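Local coordinates for DUF5012 domain-containing protein (Bacteroides thetaiotaomicron, PDB 5FQ8) that is an uncharacterised lipoprotein, probably at the cell surface, with an Ig-like domain and found in a complex with another protein, at residues 108-122 with 133-145. Residues are numbered along the deposited sequence; the frame is centred on the assembly and turned at random.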
loop_
_atom_site.group_PDB
_atom_site.type_symbol
_atom_site.label_atom_id
_atom_site.label_comp_id
_atom_site.label_asym_id
_atom_site.label_seq_id
_atom_site.Cartn_x
_atom_site.Cartn_y
_atom_site.Cartn_z
ATOM N N ARG G 108 -36.454 -45.097 -14.423
ATOM C CA ARG G 108 -35.855 -46.245 -13.765
ATOM C C ARG G 108 -36.948 -47.068 -13.088
ATOM O O ARG G 108 -38.145 -46.796 -13.216
ATOM C CB ARG G 108 -34.821 -45.783 -12.744
ATOM C CG ARG G 108 -33.369 -46.157 -12.987
ATOM C CD ARG G 108 -32.509 -45.344 -12.019
ATOM N NE ARG G 108 -31.156 -45.850 -11.837
ATOM C CZ ARG G 108 -30.809 -46.693 -10.872
ATOM N NH1 ARG G 108 -31.727 -47.123 -10.021
ATOM N NH2 ARG G 108 -29.554 -47.108 -10.762
ATOM N N THR G 109 -36.533 -48.089 -12.346
ATOM C CA THR G 109 -37.477 -48.869 -11.553
ATOM C C THR G 109 -36.762 -49.526 -10.377
ATOM O O THR G 109 -37.344 -49.698 -9.302
ATOM C CB THR G 109 -38.179 -49.914 -12.425
ATOM O OG1 THR G 109 -38.799 -49.269 -13.542
ATOM C CG2 THR G 109 -39.243 -50.657 -11.631
ATOM N N ALA G 110 -35.499 -49.885 -10.565
ATOM C CA ALA G 110 -34.715 -50.448 -9.480
ATOM C C ALA G 110 -33.259 -50.038 -9.617
ATOM O O ALA G 110 -32.717 -50.044 -10.720
ATOM C CB ALA G 110 -34.848 -51.958 -9.453
ATOM N N PRO G 111 -32.621 -49.660 -8.499
ATOM C CA PRO G 111 -33.245 -49.440 -7.186
ATOM C C PRO G 111 -33.915 -48.066 -7.029
ATOM O O PRO G 111 -34.823 -47.942 -6.212
ATOM C CB PRO G 111 -32.065 -49.580 -6.211
ATOM C CG PRO G 111 -31.024 -50.348 -6.973
ATOM C CD PRO G 111 -31.169 -49.860 -8.377
ATOM N N SER G 112 -33.481 -47.060 -7.785
ATOM C CA SER G 112 -34.086 -45.735 -7.738
ATOM C C SER G 112 -35.209 -45.654 -8.773
ATOM O O SER G 112 -35.643 -46.670 -9.319
ATOM C CB SER G 112 -33.031 -44.656 -7.989
ATOM O OG SER G 112 -31.751 -45.038 -7.512
ATOM N N VAL G 113 -35.708 -44.442 -9.032
ATOM C CA VAL G 113 -36.429 -44.122 -10.267
ATOM C C VAL G 113 -36.075 -42.699 -10.676
ATOM O O VAL G 113 -36.130 -41.777 -9.858
ATOM C CB VAL G 113 -37.962 -44.256 -10.159
ATOM C CG1 VAL G 113 -38.381 -45.705 -10.037
ATOM C CG2 VAL G 113 -38.500 -43.426 -9.017
ATOM N N VAL G 114 -35.727 -42.519 -11.945
ATOM C CA VAL G 114 -35.367 -41.211 -12.478
ATOM C C VAL G 114 -35.979 -41.066 -13.861
ATOM O O VAL G 114 -35.955 -42.003 -14.665
ATOM C CB VAL G 114 -33.839 -41.025 -12.535
ATOM C CG1 VAL G 114 -33.227 -42.180 -13.260
ATOM C CG2 VAL G 114 -33.486 -39.717 -13.221
ATOM N N ALA G 115 -36.529 -39.889 -14.136
ATOM C CA ALA G 115 -37.207 -39.640 -15.399
ATOM C C ALA G 115 -36.213 -39.232 -16.478
ATOM O O ALA G 115 -35.327 -38.405 -16.240
ATOM C CB ALA G 115 -38.258 -38.548 -15.224
ATOM N N PHE G 116 -36.364 -39.809 -17.668
ATOM C CA PHE G 116 -35.602 -39.364 -18.824
ATOM C C PHE G 116 -36.496 -39.396 -20.055
ATOM O O PHE G 116 -37.467 -40.155 -20.116
ATOM C CB PHE G 116 -34.336 -40.210 -19.049
ATOM C CG PHE G 116 -34.599 -41.632 -19.466
ATOM C CD1 PHE G 116 -34.861 -42.608 -18.521
ATOM C CD2 PHE G 116 -34.542 -41.996 -20.802
ATOM C CE1 PHE G 116 -35.081 -43.912 -18.899
ATOM C CE2 PHE G 116 -34.761 -43.298 -21.190
ATOM C CZ PHE G 116 -35.032 -44.260 -20.238
ATOM N N SER G 117 -36.159 -38.553 -21.030
ATOM C CA SER G 117 -36.942 -38.424 -22.253
ATOM C C SER G 117 -36.140 -37.638 -23.282
ATOM O O SER G 117 -35.149 -36.980 -22.958
ATOM C CB SER G 117 -38.282 -37.742 -21.984
ATOM O OG SER G 117 -39.142 -38.606 -21.262
ATOM N N GLY G 118 -36.590 -37.715 -24.534
ATOM C CA GLY G 118 -36.022 -36.935 -25.612
ATOM C C GLY G 118 -34.953 -37.633 -26.425
ATOM O O GLY G 118 -34.521 -37.090 -27.447
ATOM N N TYR G 119 -34.527 -38.819 -26.017
ATOM C CA TYR G 119 -33.434 -39.510 -26.678
ATOM C C TYR G 119 -33.938 -40.301 -27.875
ATOM O O TYR G 119 -35.050 -40.829 -27.863
ATOM C CB TYR G 119 -32.751 -40.424 -25.671
ATOM C CG TYR G 119 -32.213 -39.641 -24.514
ATOM C CD1 TYR G 119 -31.467 -38.497 -24.735
ATOM C CD2 TYR G 119 -32.472 -40.013 -23.207
ATOM C CE1 TYR G 119 -30.967 -37.759 -23.696
ATOM C CE2 TYR G 119 -31.978 -39.276 -22.153
ATOM C CZ TYR G 119 -31.221 -38.147 -22.404
ATOM O OH TYR G 119 -30.716 -37.391 -21.369
ATOM N N GLU G 120 -33.119 -40.369 -28.919
ATOM C CA GLU G 120 -33.498 -41.053 -30.148
ATOM C C GLU G 120 -32.860 -42.432 -30.205
ATOM O O GLU G 120 -31.741 -42.629 -29.729
ATOM C CB GLU G 120 -33.098 -40.234 -31.380
ATOM C CG GLU G 120 -33.991 -39.020 -31.648
ATOM C CD GLU G 120 -33.723 -38.347 -32.984
ATOM O OE1 GLU G 120 -32.736 -38.708 -33.657
ATOM O OE2 GLU G 120 -34.506 -37.450 -33.358
ATOM N N ILE G 121 -33.591 -43.392 -30.768
ATOM C CA ILE G 121 -33.072 -44.724 -31.034
ATOM C C ILE G 121 -33.507 -45.145 -32.430
ATOM O O ILE G 121 -34.247 -44.440 -33.109
ATOM C CB ILE G 121 -33.528 -45.760 -29.993
ATOM C CG1 ILE G 121 -35.046 -45.882 -30.006
ATOM C CG2 ILE G 121 -33.020 -45.400 -28.616
ATOM C CD1 ILE G 121 -35.544 -47.064 -29.244
ATOM N N VAL G 122 -33.044 -46.320 -32.848
ATOM C CA VAL G 122 -33.194 -46.785 -34.222
ATOM C C VAL G 122 -33.818 -48.172 -34.220
ATOM O O VAL G 122 -33.357 -49.061 -33.497
ATOM C CB VAL G 122 -31.840 -46.815 -34.956
ATOM C CG1 VAL G 122 -32.034 -47.204 -36.404
ATOM C CG2 VAL G 122 -31.147 -45.476 -34.849
ATOM N N ILE G 133 -32.841 -53.402 -33.167
ATOM C CA ILE G 133 -33.009 -52.307 -32.220
ATOM C C ILE G 133 -31.632 -51.873 -31.750
ATOM O O ILE G 133 -30.819 -52.709 -31.341
ATOM C CB ILE G 133 -33.898 -52.717 -31.030
ATOM C CG1 ILE G 133 -33.855 -51.660 -29.930
ATOM C CG2 ILE G 133 -33.484 -54.065 -30.485
ATOM C CD1 ILE G 133 -34.785 -50.508 -30.158
ATOM N N SER G 134 -31.372 -50.573 -31.808
ATOM C CA SER G 134 -30.046 -50.077 -31.482
ATOM C C SER G 134 -29.823 -49.911 -29.988
ATOM O O SER G 134 -28.669 -49.872 -29.556
ATOM C CB SER G 134 -29.804 -48.744 -32.172
ATOM O OG SER G 134 -30.758 -47.799 -31.736
ATOM N N ASP G 135 -30.890 -49.802 -29.194
ATOM C CA ASP G 135 -30.728 -49.628 -27.754
ATOM C C ASP G 135 -32.052 -49.984 -27.081
ATOM O O ASP G 135 -33.003 -49.197 -27.122
ATOM C CB ASP G 135 -30.296 -48.203 -27.420
ATOM C CG ASP G 135 -29.713 -48.084 -26.030
ATOM O OD1 ASP G 135 -29.788 -49.065 -25.266
ATOM O OD2 ASP G 135 -29.182 -47.003 -25.705
ATOM N N PHE G 136 -32.103 -51.164 -26.467
ATOM C CA PHE G 136 -33.264 -51.527 -25.667
ATOM C C PHE G 136 -33.442 -50.631 -24.458
ATOM O O PHE G 136 -34.514 -50.655 -23.850
ATOM C CB PHE G 136 -33.153 -52.963 -25.177
ATOM C CG PHE G 136 -33.847 -53.963 -26.043
ATOM C CD1 PHE G 136 -35.210 -53.897 -26.240
ATOM C CD2 PHE G 136 -33.138 -54.993 -26.631
ATOM C CE1 PHE G 136 -35.849 -54.823 -27.026
ATOM C CE2 PHE G 136 -33.767 -55.924 -27.415
ATOM C CZ PHE G 136 -35.127 -55.841 -27.617
ATOM N N LEU G 137 -32.421 -49.871 -24.072
ATOM C CA LEU G 137 -32.481 -49.059 -22.869
ATOM C C LEU G 137 -32.854 -47.616 -23.153
ATOM O O LEU G 137 -32.758 -46.781 -22.253
ATOM C CB LEU G 137 -31.145 -49.102 -22.126
ATOM C CG LEU G 137 -30.528 -50.451 -21.764
ATOM C CD1 LEU G 137 -29.220 -50.244 -21.030
ATOM C CD2 LEU G 137 -31.472 -51.285 -20.925
ATOM N N GLY G 138 -33.267 -47.297 -24.375
ATOM C CA GLY G 138 -33.673 -45.938 -24.668
ATOM C C GLY G 138 -32.613 -44.904 -24.392
ATOM O O GLY G 138 -32.935 -43.728 -24.206
ATOM N N GLY G 139 -31.351 -45.312 -24.353
ATOM C CA GLY G 139 -30.263 -44.383 -24.122
ATOM C C GLY G 139 -30.057 -44.015 -22.670
ATOM O O GLY G 139 -29.714 -42.869 -22.381
ATOM N N TRP G 140 -30.263 -44.956 -21.744
ATOM C CA TRP G 140 -30.031 -44.649 -20.341
ATOM C C TRP G 140 -28.546 -44.533 -20.043
ATOM O O TRP G 140 -28.156 -43.809 -19.121
ATOM C CB TRP G 140 -30.672 -45.704 -19.437
ATOM C CG TRP G 140 -30.189 -45.650 -18.021
ATOM C CD1 TRP G 140 -29.430 -46.581 -17.384
ATOM C CD2 TRP G 140 -30.410 -44.599 -17.076
ATOM N NE1 TRP G 140 -29.182 -46.190 -16.093
ATOM C CE2 TRP G 140 -29.767 -44.972 -15.879
ATOM C CE3 TRP G 140 -31.093 -43.380 -17.123
ATOM C CZ2 TRP G 140 -29.786 -44.171 -14.740
ATOM C CZ3 TRP G 140 -31.111 -42.585 -15.989
ATOM C CH2 TRP G 140 -30.456 -42.982 -14.817
ATOM N N TYR G 141 -27.709 -45.228 -20.799
ATOM C CA TYR G 141 -26.266 -45.086 -20.703
ATOM C C TYR G 141 -25.663 -44.438 -21.933
ATOM O O TYR G 141 -24.762 -43.607 -21.804
ATOM C CB TYR G 141 -25.610 -46.453 -20.481
ATOM C CG TYR G 141 -25.998 -47.135 -19.193
ATOM C CD1 TYR G 141 -25.900 -46.483 -17.977
ATOM C CD2 TYR G 141 -26.460 -48.441 -19.200
ATOM C CE1 TYR G 141 -26.250 -47.120 -16.801
ATOM C CE2 TYR G 141 -26.814 -49.080 -18.039
ATOM C CZ TYR G 141 -26.710 -48.419 -16.839
ATOM O OH TYR G 141 -27.069 -49.063 -15.673
ATOM N N ASP G 142 -26.163 -44.786 -23.118
ATOM C CA ASP G 142 -25.617 -44.289 -24.375
ATOM C C ASP G 142 -25.540 -42.769 -24.388
ATOM O O ASP G 142 -24.452 -42.188 -24.448
ATOM C CB ASP G 142 -26.470 -44.804 -25.540
ATOM C CG ASP G 142 -25.851 -44.525 -26.898
ATOM O OD1 ASP G 142 -24.690 -44.081 -26.961
ATOM O OD2 ASP G 142 -26.528 -44.767 -27.913
ATOM N N GLN G 143 -26.692 -42.110 -24.326
ATOM C CA GLN G 143 -26.761 -40.662 -24.468
ATOM C C GLN G 143 -27.372 -39.977 -23.253
ATOM O O GLN G 143 -27.634 -38.773 -23.300
ATOM C CB GLN G 143 -27.553 -40.319 -25.724
ATOM C CG GLN G 143 -28.861 -41.056 -25.782
ATOM C CD GLN G 143 -29.220 -41.475 -27.176
ATOM O OE1 GLN G 143 -29.226 -40.662 -28.097
ATOM N NE2 GLN G 143 -29.511 -42.758 -27.349
ATOM N N ARG G 144 -27.618 -40.706 -22.170
ATOM C CA ARG G 144 -28.068 -40.070 -20.937
ATOM C C ARG G 144 -26.875 -39.546 -20.158
ATOM O O ARG G 144 -26.751 -38.341 -19.922
ATOM C CB ARG G 144 -28.863 -41.058 -20.086
ATOM C CG ARG G 144 -30.186 -40.516 -19.611
ATOM C CD ARG G 144 -30.016 -39.137 -19.006
ATOM N NE ARG G 144 -29.879 -39.178 -17.553
ATOM C CZ ARG G 144 -30.793 -38.716 -16.705
ATOM N NH1 ARG G 144 -31.909 -38.178 -17.167
ATOM N NH2 ARG G 144 -30.590 -38.788 -15.398
ATOM N N ALA G 145 -25.991 -40.447 -19.748
ATOM C CA ALA G 145 -24.730 -40.070 -19.137
ATOM C C ALA G 145 -23.601 -39.985 -20.153
ATOM O O ALA G 145 -22.458 -39.711 -19.771
ATOM C CB ALA G 145 -24.363 -41.054 -18.025
#
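V122 and S134 pair where strand 130-133 ends beside strand 120-125. S134 N donates to V122 O at 3.0 Å, in the carbonyl plane. In the other direction V122 N gives its proton to S134 OG at 2.9 Å. The serine hydroxyl thus takes the place of a backbone carbonyl. It can do so because chi1 of 60° sets OG between the backbone N and the carbonyl carbon. The CA of I133 adds a CA-H...O contact to V122 O. Beyond this point 133-145 leaves the sheet as a loop. D135 shapes its first turn, a type I turn to G138. D135 OD1 accepts from L137 N at 3.0 Å in an Asx turn and also from M153 N. OD2 takes a weak bond from G139 N. Further on, Q143 NE2 reaches E120 O at 3.3 Å, a weak bond with a bent angle of 131°.

The remaining contact is mostly packing. I121 CD1 meets I133 CD1, and I121 CG2 lies against G138 CA. Y119 CB and CD1 pack on Q143 CG, the two side chains running in opposite directions, and Y119 CE2 touches R144 CG. F116 and the six-membered ring of W140 meet obliquely, with planes 45° apart. W140 also carries V114 CG1 near CH2 and CZ3, while R108 NE approaches W140 CZ2 at 3.6 Å. The R144 guanidinium lays one face over W140 CZ3. R144 NH1 lies 3.5 Å from A115 O. F116 and I121 also touch I208 and V210 of strand 204-211, and L137 touches V198 of strand 193-200; the loop lies against the C-terminal domain's sheet. Hydrogen bonding between the segments is therefore concentrated where strand 130-133 ends, with a weak bond from Q143; toward W140 and R144, aromatic rings pack against aliphatic groups and arginine side chains instead.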